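PDB 3VA7: KLLA0E08119p from Kluyveromyces lactis, which probably carboxylates urea to urea-1-carboxylate with ATP, hydrogencarbonate and biotin, as the urea carboxylase part of a longer urea-degrading enzyme. Local coordinates for residues A[719-724]-A[1140-1145]; A[943-948]-A[1016-1021]; A[996-1001]-A[1029-1034]; A[1009-1014]-A[1043-1048]. One frame throughout, in Å; residues are numbered along the deposited sequence.

Contact 1. Residues A[719-724]-A[1140-1145]; sequences AGLHPS and RLIQVA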
loop_
_atom_site.group_PDB
_atom_site.type_symbol
_atom_site.label_atom_id
_atom_site.label_comp_id
_atom_site.label_asym_id
_atom_site.label_seq_id
_atom_site.Cartn_x
_atom_site.Cartn_y
_atom_site.Cartn_z
ATOM N N ALA A 719 28.977 -17.787 0.541
ATOM C CA ALA A 719 27.645 -17.290 0.170
ATOM C C ALA A 719 26.505 -18.346 0.379
ATOM O O ALA A 719 25.330 -18.092 0.091
ATOM C CB ALA A 719 27.651 -16.776 -1.256
ATOM N N GLY A 720 26.870 -19.522 0.892
ATOM C CA GLY A 720 25.928 -20.596 1.142
ATOM C C GLY A 720 26.512 -21.884 0.585
ATOM O O GLY A 720 27.259 -21.870 -0.396
ATOM N N LEU A 721 26.152 -23.005 1.191
ATOM C CA LEU A 721 26.721 -24.269 0.819
ATOM C C LEU A 721 26.178 -24.803 -0.486
ATOM O O LEU A 721 26.917 -25.378 -1.266
ATOM C CB LEU A 721 26.578 -25.262 1.949
ATOM C CG LEU A 721 27.644 -24.915 2.980
ATOM C CD1 LEU A 721 27.445 -25.652 4.268
ATOM C CD2 LEU A 721 29.009 -25.243 2.410
ATOM N N HIS A 722 24.913 -24.584 -0.777
ATOM C CA HIS A 722 24.383 -25.211 -1.974
ATOM C C HIS A 722 25.047 -24.625 -3.243
ATOM O O HIS A 722 25.191 -23.403 -3.359
ATOM C CB HIS A 722 22.907 -25.043 -2.021
ATOM C CG HIS A 722 22.276 -25.759 -3.148
ATOM N ND1 HIS A 722 21.644 -26.971 -2.989
ATOM C CD2 HIS A 722 22.178 -25.444 -4.462
ATOM C CE1 HIS A 722 21.164 -27.365 -4.157
ATOM N NE2 HIS A 722 21.468 -26.452 -5.066
ATOM N N PRO A 723 25.447 -25.489 -4.204
ATOM C CA PRO A 723 26.271 -24.945 -5.257
ATOM C C PRO A 723 25.617 -23.908 -6.124
ATOM O O PRO A 723 26.356 -23.269 -6.852
ATOM C CB PRO A 723 26.622 -26.165 -6.105
ATOM C CG PRO A 723 26.438 -27.301 -5.199
ATOM C CD PRO A 723 25.272 -26.936 -4.373
ATOM N N SER A 724 24.293 -23.715 -6.073
ATOM C CA SER A 724 23.612 -22.595 -6.798
ATOM C C SER A 724 23.707 -21.261 -6.070
ATOM O O SER A 724 23.317 -20.218 -6.633
ATOM C CB SER A 724 22.117 -22.839 -6.975
ATOM O OG SER A 724 21.436 -22.651 -5.744
ATOM N N ARG A 1140 26.897 -31.861 1.030
ATOM C CA ARG A 1140 26.428 -32.998 0.243
ATOM C C ARG A 1140 24.904 -33.190 0.446
ATOM O O ARG A 1140 24.101 -33.154 -0.508
ATOM C CB ARG A 1140 27.239 -34.245 0.607
ATOM C CG ARG A 1140 26.929 -35.460 -0.229
ATOM C CD ARG A 1140 27.640 -36.678 0.344
ATOM N NE ARG A 1140 26.901 -37.357 1.418
ATOM C CZ ARG A 1140 25.771 -38.047 1.259
ATOM N NH1 ARG A 1140 25.189 -38.133 0.065
ATOM N NH2 ARG A 1140 25.199 -38.621 2.312
ATOM N N LEU A 1141 24.509 -33.315 1.709
ATOM C CA LEU A 1141 23.088 -33.437 2.029
ATOM C C LEU A 1141 22.230 -32.274 1.455
ATOM O O LEU A 1141 21.166 -32.540 0.853
ATOM C CB LEU A 1141 22.878 -33.703 3.546
ATOM C CG LEU A 1141 23.382 -35.101 3.992
ATOM C CD1 LEU A 1141 23.627 -35.308 5.526
ATOM C CD2 LEU A 1141 22.460 -36.176 3.429
ATOM N N ILE A 1142 22.706 -31.020 1.585
ATOM C CA ILE A 1142 21.950 -29.800 1.166
ATOM C C ILE A 1142 21.567 -29.823 -0.321
ATOM O O ILE A 1142 20.487 -29.343 -0.734
ATOM C CB ILE A 1142 22.727 -28.511 1.530
ATOM C CG1 ILE A 1142 22.823 -28.368 3.073
ATOM C CG2 ILE A 1142 22.117 -27.277 0.854
ATOM C CD1 ILE A 1142 23.896 -27.374 3.600
ATOM N N GLN A 1143 22.450 -30.453 -1.095
ATOM C CA GLN A 1143 22.360 -30.568 -2.550
ATOM C C GLN A 1143 21.359 -31.598 -3.104
ATOM O O GLN A 1143 21.288 -31.742 -4.332
ATOM C CB GLN A 1143 23.720 -31.060 -3.024
ATOM C CG GLN A 1143 24.351 -30.309 -4.077
ATOM C CD GLN A 1143 25.850 -30.496 -4.051
ATOM O OE1 GLN A 1143 26.433 -30.786 -5.087
ATOM N NE2 GLN A 1143 26.493 -30.278 -2.885
ATOM N N VAL A 1144 20.688 -32.381 -2.238
ATOM C CA VAL A 1144 19.748 -33.416 -2.711
ATOM C C VAL A 1144 18.505 -32.659 -3.160
ATOM O O VAL A 1144 17.881 -31.992 -2.329
ATOM C CB VAL A 1144 19.362 -34.507 -1.608
ATOM C CG1 VAL A 1144 18.312 -35.467 -2.156
ATOM C CG2 VAL A 1144 20.585 -35.312 -1.058
ATOM N N ALA A 1145 18.167 -32.720 -4.457
ATOM C CA ALA A 1145 16.939 -32.092 -4.971
ATOM C C ALA A 1145 15.723 -32.575 -4.182
ATOM O O ALA A 1145 15.691 -33.717 -3.752
ATOM C CB ALA A 1145 16.749 -32.371 -6.457
#
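Ile-1142, the last residue of helix 1133-1142, opens the contact with the loop 719-724 and illustrates how one helix end can serve a loop with both its side chain and its carbonyl. The loop lies in the carboxyltransferase domain, in the part made of subdomains A and B. The CD1 tip of the longer branch lies 3.8 Å from Leu-721 CB and also approaches the CD1 methyl of that leucine, the two side chains crossing at about a right angle. The shorter branch turns to the next residue of the loop: because CG2 stands anti to the backbone N, it packs 3.7 Å from His-722 CB. Beyond the methyls, Ile-1142 O accepts a weak hydrogen bond from His-722 ND1, with a separation of 3.5 Å and an angle of 150° at the hydrogen. The oxygen meets the imidazole at its edge, in the ring plane.

Gln-1143 follows. Its CA comes within 3.7 Å of His-722 ND1, and its chain, extended beyond CG, runs across Pro-723 so that CD of the glutamine lies 3.4 Å from CG of the proline. The NE2 of this amide is held by Ala-1139 O. Pro-723 also borders its own neighbour, its CD lying 3.4 Å above one face of the His-722 ring, toward the rim.

Trp-711 meets the same imidazole with its ring plane steeply inclined. Around this join, Leu-721 and Ile-1142 both rest on helix 960-967, through Val-967 and Phe-963, while the loop runs on directly into strand 725-730.

Contact 2. Residues A[943-948]-A[1016-1021]; sequences VTRYRE and SRTYTA. With BTI (5-(hexahydro-2-oxo-1H-thieno[3,4-D]imidazol-6-yl)pentanal), chain B.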
loop_
_atom_site.group_PDB
_atom_site.type_symbol
_atom_site.label_atom_id
_atom_site.label_comp_id
_atom_site.label_asym_id
_atom_site.label_seq_id
_atom_site.Cartn_x
_atom_site.Cartn_y
_atom_site.Cartn_z
ATOM N N VAL A 943 8.726 -21.103 8.986
ATOM C CA VAL A 943 9.367 -22.389 8.764
ATOM C C VAL A 943 8.328 -23.505 8.802
ATOM O O VAL A 943 8.367 -24.429 7.973
ATOM C CB VAL A 943 10.491 -22.687 9.769
ATOM C CG1 VAL A 943 11.171 -23.962 9.368
ATOM C CG2 VAL A 943 11.514 -21.517 9.852
ATOM N N THR A 944 7.375 -23.425 9.721
ATOM C CA THR A 944 6.353 -24.437 9.764
ATOM C C THR A 944 5.617 -24.564 8.439
ATOM O O THR A 944 5.481 -25.639 7.887
ATOM C CB THR A 944 5.393 -24.258 10.974
ATOM O OG1 THR A 944 6.124 -24.588 12.176
ATOM C CG2 THR A 944 4.091 -25.140 10.798
ATOM N N ARG A 945 5.139 -23.461 7.936
ATOM C CA ARG A 945 4.456 -23.460 6.671
ATOM C C ARG A 945 5.374 -24.085 5.568
ATOM O O ARG A 945 4.937 -24.825 4.656
ATOM C CB ARG A 945 4.098 -22.012 6.352
ATOM C CG ARG A 945 3.886 -21.725 4.891
ATOM C CD ARG A 945 3.054 -20.422 4.637
ATOM N NE ARG A 945 2.745 -20.427 3.198
ATOM C CZ ARG A 945 1.934 -19.591 2.563
ATOM N NH1 ARG A 945 1.325 -18.585 3.207
ATOM N NH2 ARG A 945 1.787 -19.761 1.253
ATOM N N TYR A 946 6.667 -23.815 5.661
ATOM C CA TYR A 946 7.543 -24.349 4.648
ATOM C C TYR A 946 7.642 -25.885 4.794
ATOM O O TYR A 946 7.642 -26.623 3.807
ATOM C CB TYR A 946 8.892 -23.646 4.732
ATOM C CG TYR A 946 9.836 -24.139 3.744
ATOM C CD1 TYR A 946 9.782 -23.676 2.426
ATOM C CD2 TYR A 946 10.760 -25.134 4.082
ATOM C CE1 TYR A 946 10.666 -24.185 1.446
ATOM C CE2 TYR A 946 11.649 -25.645 3.121
ATOM C CZ TYR A 946 11.591 -25.148 1.814
ATOM O OH TYR A 946 12.484 -25.606 0.869
ATOM N N ARG A 947 7.675 -26.348 6.038
ATOM C CA ARG A 947 7.675 -27.798 6.316
ATOM C C ARG A 947 6.414 -28.502 5.848
ATOM O O ARG A 947 6.483 -29.628 5.402
ATOM C CB ARG A 947 7.950 -28.112 7.794
ATOM C CG ARG A 947 9.376 -27.849 8.188
ATOM C CD ARG A 947 9.655 -28.214 9.669
ATOM N NE ARG A 947 8.769 -27.524 10.616
ATOM C CZ ARG A 947 7.670 -28.091 11.126
ATOM N NH1 ARG A 947 7.341 -29.354 10.778
ATOM N NH2 ARG A 947 6.905 -27.398 11.972
ATOM N N GLU A 948 5.278 -27.833 5.950
ATOM C CA GLU A 948 4.059 -28.516 5.648
ATOM C C GLU A 948 3.585 -28.278 4.217
ATOM O O GLU A 948 2.711 -29.008 3.724
ATOM C CB GLU A 948 2.983 -28.458 6.792
ATOM C CG GLU A 948 2.700 -27.112 7.347
ATOM C CD GLU A 948 1.899 -27.061 8.644
ATOM O OE1 GLU A 948 0.948 -26.247 8.628
ATOM O OE2 GLU A 948 2.235 -27.705 9.675
ATOM N N SER A 1016 13.413 -22.281 -2.497
ATOM C CA SER A 1016 13.033 -21.193 -1.608
ATOM C C SER A 1016 11.588 -21.283 -1.112
ATOM O O SER A 1016 10.754 -21.923 -1.717
ATOM C CB SER A 1016 13.331 -19.871 -2.300
ATOM O OG SER A 1016 12.802 -19.863 -3.623
ATOM N N ARG A 1017 11.290 -20.596 -0.014
ATOM C CA ARG A 1017 9.919 -20.455 0.524
ATOM C C ARG A 1017 9.142 -19.622 -0.446
ATOM O O ARG A 1017 9.750 -18.909 -1.242
ATOM C CB ARG A 1017 9.933 -19.715 1.851
ATOM C CG ARG A 1017 10.668 -20.405 2.978
ATOM C CD ARG A 1017 10.529 -19.590 4.287
ATOM N NE ARG A 1017 10.915 -18.183 4.110
ATOM C CZ ARG A 1017 12.179 -17.741 4.117
ATOM N NH1 ARG A 1017 13.235 -18.558 4.313
ATOM N NH2 ARG A 1017 12.393 -16.460 3.909
ATOM N N THR A 1018 7.819 -19.661 -0.358
ATOM C CA THR A 1018 6.987 -18.763 -1.111
ATOM C C THR A 1018 6.455 -17.639 -0.240
ATOM O O THR A 1018 5.866 -16.659 -0.754
ATOM C CB THR A 1018 5.772 -19.457 -1.648
ATOM O OG1 THR A 1018 5.077 -20.102 -0.571
ATOM C CG2 THR A 1018 6.192 -20.491 -2.673
ATOM N N TYR A 1019 6.639 -17.792 1.071
ATOM C CA TYR A 1019 6.054 -16.868 2.058
ATOM C C TYR A 1019 7.037 -16.553 3.224
ATOM O O TYR A 1019 7.712 -17.456 3.772
ATOM C CB TYR A 1019 4.647 -17.353 2.565
ATOM C CG TYR A 1019 4.223 -16.466 3.718
ATOM C CD1 TYR A 1019 3.421 -15.322 3.488
ATOM C CD2 TYR A 1019 4.719 -16.718 5.067
ATOM C CE1 TYR A 1019 3.077 -14.461 4.548
ATOM C CE2 TYR A 1019 4.411 -15.868 6.128
ATOM C CZ TYR A 1019 3.597 -14.732 5.857
ATOM O OH TYR A 1019 3.292 -13.868 6.864
ATOM N N THR A 1020 7.122 -15.277 3.596
ATOM C CA THR A 1020 7.934 -14.866 4.746
ATOM C C THR A 1020 7.210 -13.694 5.380
ATOM O O THR A 1020 6.457 -12.952 4.706
ATOM C CB THR A 1020 9.383 -14.456 4.322
ATOM O OG1 THR A 1020 9.891 -15.419 3.379
ATOM C CG2 THR A 1020 10.362 -14.345 5.574
ATOM N N ALA A 1021 7.393 -13.530 6.680
ATOM C CA ALA A 1021 6.589 -12.552 7.428
ATOM C C ALA A 1021 7.366 -11.259 7.367
ATOM O O ALA A 1021 8.610 -11.285 7.348
ATOM C CB ALA A 1021 6.371 -13.004 8.931
HETATM C C11 BTI B . 7.962 -17.523 -6.595
HETATM O O11 BTI B . 8.148 -18.268 -5.584
HETATM C C10 BTI B . 9.029 -16.565 -7.206
HETATM C C9 BTI B . 10.302 -16.573 -6.363
HETATM C C8 BTI B . 11.530 -15.937 -6.999
HETATM C C7 BTI B . 12.882 -16.374 -6.398
HETATM C C2 BTI B . 12.970 -16.299 -4.888
HETATM S S1 BTI B . 12.700 -14.668 -4.261
HETATM C C6 BTI B . 13.580 -14.958 -2.767
HETATM C C5 BTI B . 14.588 -16.058 -3.021
HETATM N N3 BTI B . 15.803 -15.316 -3.229
HETATM C C3 BTI B . 16.184 -15.376 -4.477
HETATM O O3 BTI B . 17.295 -14.826 -4.925
HETATM N N2 BTI B . 15.357 -16.085 -5.217
HETATM C C4 BTI B . 14.341 -16.718 -4.384
#
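Arg-945 on helix 937-949 reaches across to Tyr-1019 in an example of helix-on-loop packing inside the carboxyltransferase domain, in the part made of subdomains C and D. From CB, which points toward the loop, the chain leaves anti to the backbone N (chi1 157°) and stays extended through CG to NE. CD is the first atom to arrive, 4.0 Å from Tyr-1019 CB, and NE then passes the same methylene. CZ comes closest of all, 3.5 Å from Tyr-1019 CB; the guanidinium and ring planes are almost parallel, 4° apart, though it is the CB methylene that lies over the guanidinium centre. At the tip, NH1 approaches Tyr-1019 CG obliquely, at 3.6 Å, while NH2 turns toward Thr-1018 OG1. That nitrogen forms a salt bridge with Glu-1199, which also accepts a hydrogen bond from Thr-1018. Glu-1199 belongs to the biotin-carrying domain, so this arginine helps to join the carrier to the carboxyltransferase.

One residue along the helix, Tyr-946 lies across Arg-1017, with ring atom CD1 3.4 Å from the arginine CG; the tyrosine hydroxyl is bonded to Pro-1015 O. On the far side of the loop Ser-1016 lines the biotin pocket, its OG 3.6 Å from C4 of the biotin group. The bent chain of Arg-1017 ends in a side-on grip: NE, at 3.0 Å, and NH2, at 2.8 Å, both donate to Thr-1020 OG1, which lies in the guanidinium plane.

Contact 3. Residues A[996-1001]-A[1029-1034]; sequences SPCAVP and GMYMCI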
loop_
_atom_site.group_PDB
_atom_site.type_symbol
_atom_site.label_atom_id
_atom_site.label_comp_id
_atom_site.label_asym_id
_atom_site.label_seq_id
_atom_site.Cartn_x
_atom_site.Cartn_y
_atom_site.Cartn_z
ATOM N N SER A 996 14.923 -4.131 1.225
ATOM C CA SER A 996 15.441 -5.197 2.029
ATOM C C SER A 996 16.933 -5.309 1.837
ATOM O O SER A 996 17.380 -5.547 0.712
ATOM C CB SER A 996 14.835 -6.518 1.601
ATOM O OG SER A 996 13.497 -6.609 2.028
ATOM N N PRO A 997 17.708 -5.239 2.939
ATOM C CA PRO A 997 19.173 -5.182 2.826
ATOM C C PRO A 997 19.821 -6.520 2.676
ATOM O O PRO A 997 19.242 -7.507 3.091
ATOM C CB PRO A 997 19.610 -4.581 4.159
ATOM C CG PRO A 997 18.526 -5.067 5.102
ATOM C CD PRO A 997 17.237 -5.103 4.323
ATOM N N CYS A 998 20.995 -6.544 2.040
ATOM C CA CYS A 998 21.945 -7.631 2.186
ATOM C C CYS A 998 23.200 -7.106 2.912
ATOM O O CYS A 998 23.940 -6.267 2.411
ATOM C CB CYS A 998 22.276 -8.225 0.835
ATOM S SG CYS A 998 23.501 -9.577 0.847
ATOM N N ALA A 999 23.434 -7.589 4.118
ATOM C CA ALA A 999 24.408 -7.003 4.996
ATOM C C ALA A 999 25.353 -8.105 5.370
ATOM O O ALA A 999 25.024 -9.272 5.142
ATOM C CB ALA A 999 23.712 -6.440 6.233
ATOM N N VAL A 1000 26.516 -7.742 5.924
ATOM C CA VAL A 1000 27.577 -8.691 6.267
ATOM C C VAL A 1000 28.256 -8.262 7.555
ATOM O O VAL A 1000 28.497 -7.073 7.766
ATOM C CB VAL A 1000 28.638 -8.777 5.173
ATOM C CG1 VAL A 1000 29.399 -7.470 5.024
ATOM C CG2 VAL A 1000 29.574 -9.939 5.437
ATOM N N PRO A 1001 28.516 -9.213 8.458
ATOM C CA PRO A 1001 29.060 -8.684 9.694
ATOM C C PRO A 1001 30.437 -8.055 9.435
ATOM O O PRO A 1001 31.188 -8.530 8.573
ATOM C CB PRO A 1001 29.149 -9.931 10.585
ATOM C CG PRO A 1001 28.197 -10.862 10.017
ATOM C CD PRO A 1001 28.236 -10.656 8.547
ATOM N N GLY A 1029 23.959 -18.030 4.084
ATOM C CA GLY A 1029 25.419 -18.207 4.137
ATOM C C GLY A 1029 25.913 -17.258 5.215
ATOM O O GLY A 1029 25.424 -17.296 6.348
ATOM N N MET A 1030 26.835 -16.364 4.884
ATOM C CA MET A 1030 27.274 -15.380 5.909
ATOM C C MET A 1030 26.502 -14.044 5.930
ATOM O O MET A 1030 26.805 -13.172 6.751
ATOM C CB MET A 1030 28.754 -15.115 5.785
ATOM C CG MET A 1030 29.108 -13.934 4.940
ATOM S SD MET A 1030 30.790 -14.122 4.299
ATOM C CE MET A 1030 31.093 -12.509 3.557
ATOM N N TYR A 1031 25.493 -13.903 5.068
ATOM C CA TYR A 1031 24.841 -12.618 4.908
ATOM C C TYR A 1031 23.584 -12.534 5.736
ATOM O O TYR A 1031 22.951 -13.546 6.034
ATOM C CB TYR A 1031 24.563 -12.265 3.409
ATOM C CG TYR A 1031 25.829 -12.151 2.561
ATOM C CD1 TYR A 1031 26.185 -13.190 1.680
ATOM C CD2 TYR A 1031 26.700 -11.069 2.694
ATOM C CE1 TYR A 1031 27.311 -13.131 0.935
ATOM C CE2 TYR A 1031 27.887 -10.995 1.935
ATOM C CZ TYR A 1031 28.187 -12.031 1.056
ATOM O OH TYR A 1031 29.357 -12.047 0.289
ATOM N N MET A 1032 23.232 -11.298 6.086
ATOM C CA MET A 1032 22.051 -11.007 6.851
ATOM C C MET A 1032 21.067 -10.197 6.034
ATOM O O MET A 1032 21.468 -9.287 5.327
ATOM C CB MET A 1032 22.454 -10.210 8.067
ATOM C CG MET A 1032 21.271 -9.877 8.913
ATOM S SD MET A 1032 20.694 -8.195 8.661
ATOM C CE MET A 1032 19.041 -8.611 8.486
ATOM N N CYS A 1033 19.774 -10.500 6.150
ATOM C CA CYS A 1033 18.722 -9.680 5.517
ATOM C C CYS A 1033 17.553 -9.414 6.463
ATOM O O CYS A 1033 17.343 -10.156 7.430
ATOM C CB CYS A 1033 18.194 -10.333 4.258
ATOM S SG CYS A 1033 17.023 -11.667 4.562
ATOM N N ILE A 1034 16.838 -8.326 6.208
ATOM C CA ILE A 1034 15.576 -8.031 6.853
ATOM C C ILE A 1034 14.538 -8.046 5.743
ATOM O O ILE A 1034 14.697 -7.340 4.749
ATOM C CB ILE A 1034 15.578 -6.668 7.517
ATOM C CG1 ILE A 1034 16.568 -6.680 8.673
ATOM C CG2 ILE A 1034 14.210 -6.341 7.995
ATOM C CD1 ILE A 1034 16.871 -5.296 9.262
#
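Ala-999 and Met-1032 form an antiparallel hydrogen-bonded pair in a mixed sheet of the carboxyltransferase domain, each giving its N-H to the other's carbonyl. Ala-999 N donates to Met-1032 O over 2.9 Å, in the plane of that carbonyl. The return bond, from Met-1032 N to Ala-999 O, is also 2.9 Å long and nearly straight at 173°, although its donor stands well above the carbonyl plane. CA-H...O contacts supplement the pair, among them Tyr-1031 CA with Ala-999 O at 3.4 Å.

Outward from this core comes the side-chain packing. Tyr-1031 is the broadest of the group: with CG anti to its carbonyl carbon (chi1 -62°), the ring lies alongside Val-1000, whose CB is 3.9 Å from ring atom CD2. Cys-998 SG approaches the same ring obliquely, 4.4 Å from its centroid, a sulfur-aromatic contact. Met-1030 CG covers the centre of one face, and its CE methyl goes on to touch Val-1000 CG2 at 3.5 Å. With an alanine here in place of Tyr-1031, Cys-998 and Val-1000 would probably face a gap, and His-727 would be likely to lack a mate for its ND1. At the other end Pro-997 CD packs 3.9 Å from Ile-1034 CB.

Cys-1033, whose side chain leaves the sheet on the same face as that of Cys-998, lines the urea pocket, whereas Ala-999 and Met-1032 face Phe-984. Strand 997-1001 runs between strands 984-989 and 1031-1034, and the latter pairs on its far side with strand 1024-1028, to which a tight turn joins it.

Contact 4. Residues A[1009-1014]-A[1043-1048]; sequences LGTKYN and GYQLVG. With URE (urea), chain C.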
loop_
_atom_site.group_PDB
_atom_site.type_symbol
_atom_site.label_atom_id
_atom_site.label_comp_id
_atom_site.label_asym_id
_atom_site.label_seq_id
_atom_site.Cartn_x
_atom_site.Cartn_y
_atom_site.Cartn_z
ATOM N N LEU A 1009 29.030 -20.247 8.369
ATOM C CA LEU A 1009 28.587 -21.043 7.239
ATOM C C LEU A 1009 27.055 -21.218 7.269
ATOM O O LEU A 1009 26.405 -20.985 8.293
ATOM C CB LEU A 1009 29.252 -22.383 7.313
ATOM C CG LEU A 1009 30.770 -22.552 7.142
ATOM C CD1 LEU A 1009 31.052 -24.050 7.129
ATOM C CD2 LEU A 1009 31.272 -21.906 5.812
ATOM N N GLY A 1010 26.463 -21.651 6.171
ATOM C CA GLY A 1010 25.010 -21.734 6.109
ATOM C C GLY A 1010 24.609 -22.164 4.735
ATOM O O GLY A 1010 25.412 -22.782 4.024
ATOM N N THR A 1011 23.391 -21.842 4.337
ATOM C CA THR A 1011 22.937 -22.124 3.002
ATOM C C THR A 1011 21.595 -21.421 2.856
ATOM O O THR A 1011 20.958 -21.061 3.847
ATOM C CB THR A 1011 22.717 -23.642 2.715
ATOM O OG1 THR A 1011 22.333 -23.807 1.348
ATOM C CG2 THR A 1011 21.548 -24.243 3.556
ATOM N N LYS A 1012 21.171 -21.234 1.622
ATOM C CA LYS A 1012 19.898 -20.639 1.342
ATOM C C LYS A 1012 18.986 -21.803 1.055
ATOM O O LYS A 1012 19.473 -22.914 0.776
ATOM C CB LYS A 1012 20.057 -19.697 0.167
ATOM C CG LYS A 1012 20.817 -18.389 0.577
ATOM C CD LYS A 1012 21.913 -18.035 -0.409
ATOM C CE LYS A 1012 22.438 -16.656 -0.161
ATOM N NZ LYS A 1012 23.477 -16.309 -1.128
ATOM N N TYR A 1013 17.681 -21.613 1.174
ATOM C CA TYR A 1013 16.796 -22.749 1.032
ATOM C C TYR A 1013 16.877 -23.409 -0.364
ATOM O O TYR A 1013 17.243 -22.767 -1.373
ATOM C CB TYR A 1013 15.358 -22.321 1.321
ATOM C CG TYR A 1013 14.930 -22.223 2.798
ATOM C CD1 TYR A 1013 15.824 -21.787 3.819
ATOM C CD2 TYR A 1013 13.612 -22.519 3.169
ATOM C CE1 TYR A 1013 15.413 -21.689 5.147
ATOM C CE2 TYR A 1013 13.176 -22.403 4.527
ATOM C CZ TYR A 1013 14.064 -21.996 5.483
ATOM O OH TYR A 1013 13.614 -21.885 6.767
ATOM N N ASN A 1014 16.559 -24.706 -0.407
ATOM C CA ASN A 1014 16.477 -25.451 -1.630
ATOM C C ASN A 1014 15.222 -26.305 -1.640
ATOM O O ASN A 1014 15.210 -27.399 -1.071
ATOM C CB ASN A 1014 17.743 -26.290 -1.786
ATOM C CG ASN A 1014 17.605 -27.402 -2.831
ATOM O OD1 ASN A 1014 18.151 -28.511 -2.645
ATOM N ND2 ASN A 1014 16.854 -27.150 -3.892
ATOM N N GLY A 1043 14.637 -17.157 1.030
ATOM C CA GLY A 1043 15.458 -18.336 0.960
ATOM C C GLY A 1043 16.446 -18.343 2.095
ATOM O O GLY A 1043 17.108 -19.368 2.316
ATOM N N TYR A 1044 16.576 -17.233 2.813
ATOM C CA TYR A 1044 17.524 -17.192 3.968
ATOM C C TYR A 1044 17.013 -18.006 5.203
ATOM O O TYR A 1044 15.795 -18.197 5.376
ATOM C CB TYR A 1044 17.773 -15.759 4.403
ATOM C CG TYR A 1044 18.779 -14.966 3.586
ATOM C CD1 TYR A 1044 19.673 -14.077 4.226
ATOM C CD2 TYR A 1044 18.824 -15.045 2.186
ATOM C CE1 TYR A 1044 20.589 -13.337 3.500
ATOM C CE2 TYR A 1044 19.719 -14.272 1.447
ATOM C CZ TYR A 1044 20.602 -13.427 2.118
ATOM O OH TYR A 1044 21.519 -12.671 1.414
ATOM N N GLN A 1045 17.953 -18.470 6.030
ATOM C CA GLN A 1045 17.690 -19.103 7.337
ATOM C C GLN A 1045 17.109 -18.106 8.309
ATOM O O GLN A 1045 17.658 -17.029 8.518
ATOM C CB GLN A 1045 18.963 -19.736 7.893
ATOM C CG GLN A 1045 19.612 -20.786 6.917
ATOM C CD GLN A 1045 18.706 -21.962 6.619
ATOM O OE1 GLN A 1045 18.844 -22.635 5.576
ATOM N NE2 GLN A 1045 17.769 -22.228 7.517
ATOM N N LEU A 1046 15.968 -18.441 8.879
ATOM C CA LEU A 1046 15.193 -17.507 9.683
ATOM C C LEU A 1046 15.535 -17.581 11.173
ATOM O O LEU A 1046 15.566 -18.624 11.771
ATOM C CB LEU A 1046 13.689 -17.717 9.453
ATOM C CG LEU A 1046 13.238 -17.822 7.995
ATOM C CD1 LEU A 1046 11.769 -18.141 7.901
ATOM C CD2 LEU A 1046 13.596 -16.557 7.129
ATOM N N VAL A 1047 15.687 -16.420 11.790
ATOM C CA VAL A 1047 16.411 -16.289 13.036
ATOM C C VAL A 1047 15.599 -15.419 14.012
ATOM O O VAL A 1047 15.698 -15.582 15.225
ATOM C CB VAL A 1047 17.751 -15.735 12.583
ATOM C CG1 VAL A 1047 18.130 -14.338 13.075
ATOM C CG2 VAL A 1047 18.782 -16.778 12.535
ATOM N N GLY A 1048 14.732 -14.538 13.516
ATOM C CA GLY A 1048 14.004 -13.664 14.425
ATOM C C GLY A 1048 13.352 -12.528 13.679
ATOM O O GLY A 1048 13.301 -12.551 12.433
HETATM C C URE C . 16.319 -13.839 0.540
HETATM O O URE C . 16.566 -12.758 1.130
HETATM N N1 URE C . 15.347 -14.635 0.909
HETATM N N2 URE C . 16.994 -14.342 -0.505
#
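Tyr-1013 and Gln-1045 cross obliquely, ring and amide planes 35° apart, with CE1 of the tyrosine 3.4 Å from NE2 of the glutamine. The same CE1 lies 3.5 Å from Tyr-1044 O. The backbone beneath the side chain is tied as well: Tyr-1013 N donates to Gly-1043 O over 2.6 Å, in the carbonyl plane and on a lone pair. Gln-1045 folds back at chi2 (-61°), which brings its amide obliquely up to ring atom CE1 and past Thr-1011; there OE1 meets the CG2 methyl of the threonine at 3.7 Å.

A second pair is aligned instead of crossed. Lys-1012 and Tyr-1044 lie side by side and point the same way, lysine CE 4.0 Å from ring atom CE2. Both tips end on Asp-728, where Lys-1012 NZ makes a salt bridge and Tyr-1044 OH a hydrogen bond; NZ is also held by Ala-719 O. Tyr-1044 turns its CD2 side obliquely to the bound urea, 3.2 Å from the urea carbon.

Tyr-1013 also meets the ring of Tyr-946 edge-to-face and makes a cation-pi contact with Arg-1017. A serine in place of Tyr-1013 would take away the ring beside the Arg-1017 guanidinium and is likely to leave the Gln-1045 amide less firmly held on that side. The chemistry is consistent with a second shell: Asp-728, itself paired with Lys-1012, bonds the hydroxyl of Tyr-1044, and Arg-1017 NH1 its carbonyl oxygen, which probably helps to hold the ring beside urea.

In the fold
All four contacts are buried, so the comparison is one of chemistry more than of core against surface. Contact 3 is a regular sheet pairing, carried by backbone bonds; contact 4 joins a loop to a strand of that same mixed sheet, and Cys-1033 meets Tyr-1044 at the urea pocket. Contacts 2 and 4 draw on one connecting region, 1009-1021, and Arg-1017 NH1 ties them by a bond to Tyr-1044 O. Contact 1, the farthest from the chain's centre, brings in the later helix 1133-1142 with mainly apolar packing, yet Leu-721 pairs with Gly-1010 of contact 4. Charged side chains are prominent in contacts 2 and 4; contact 3 reaches the urea pocket without any.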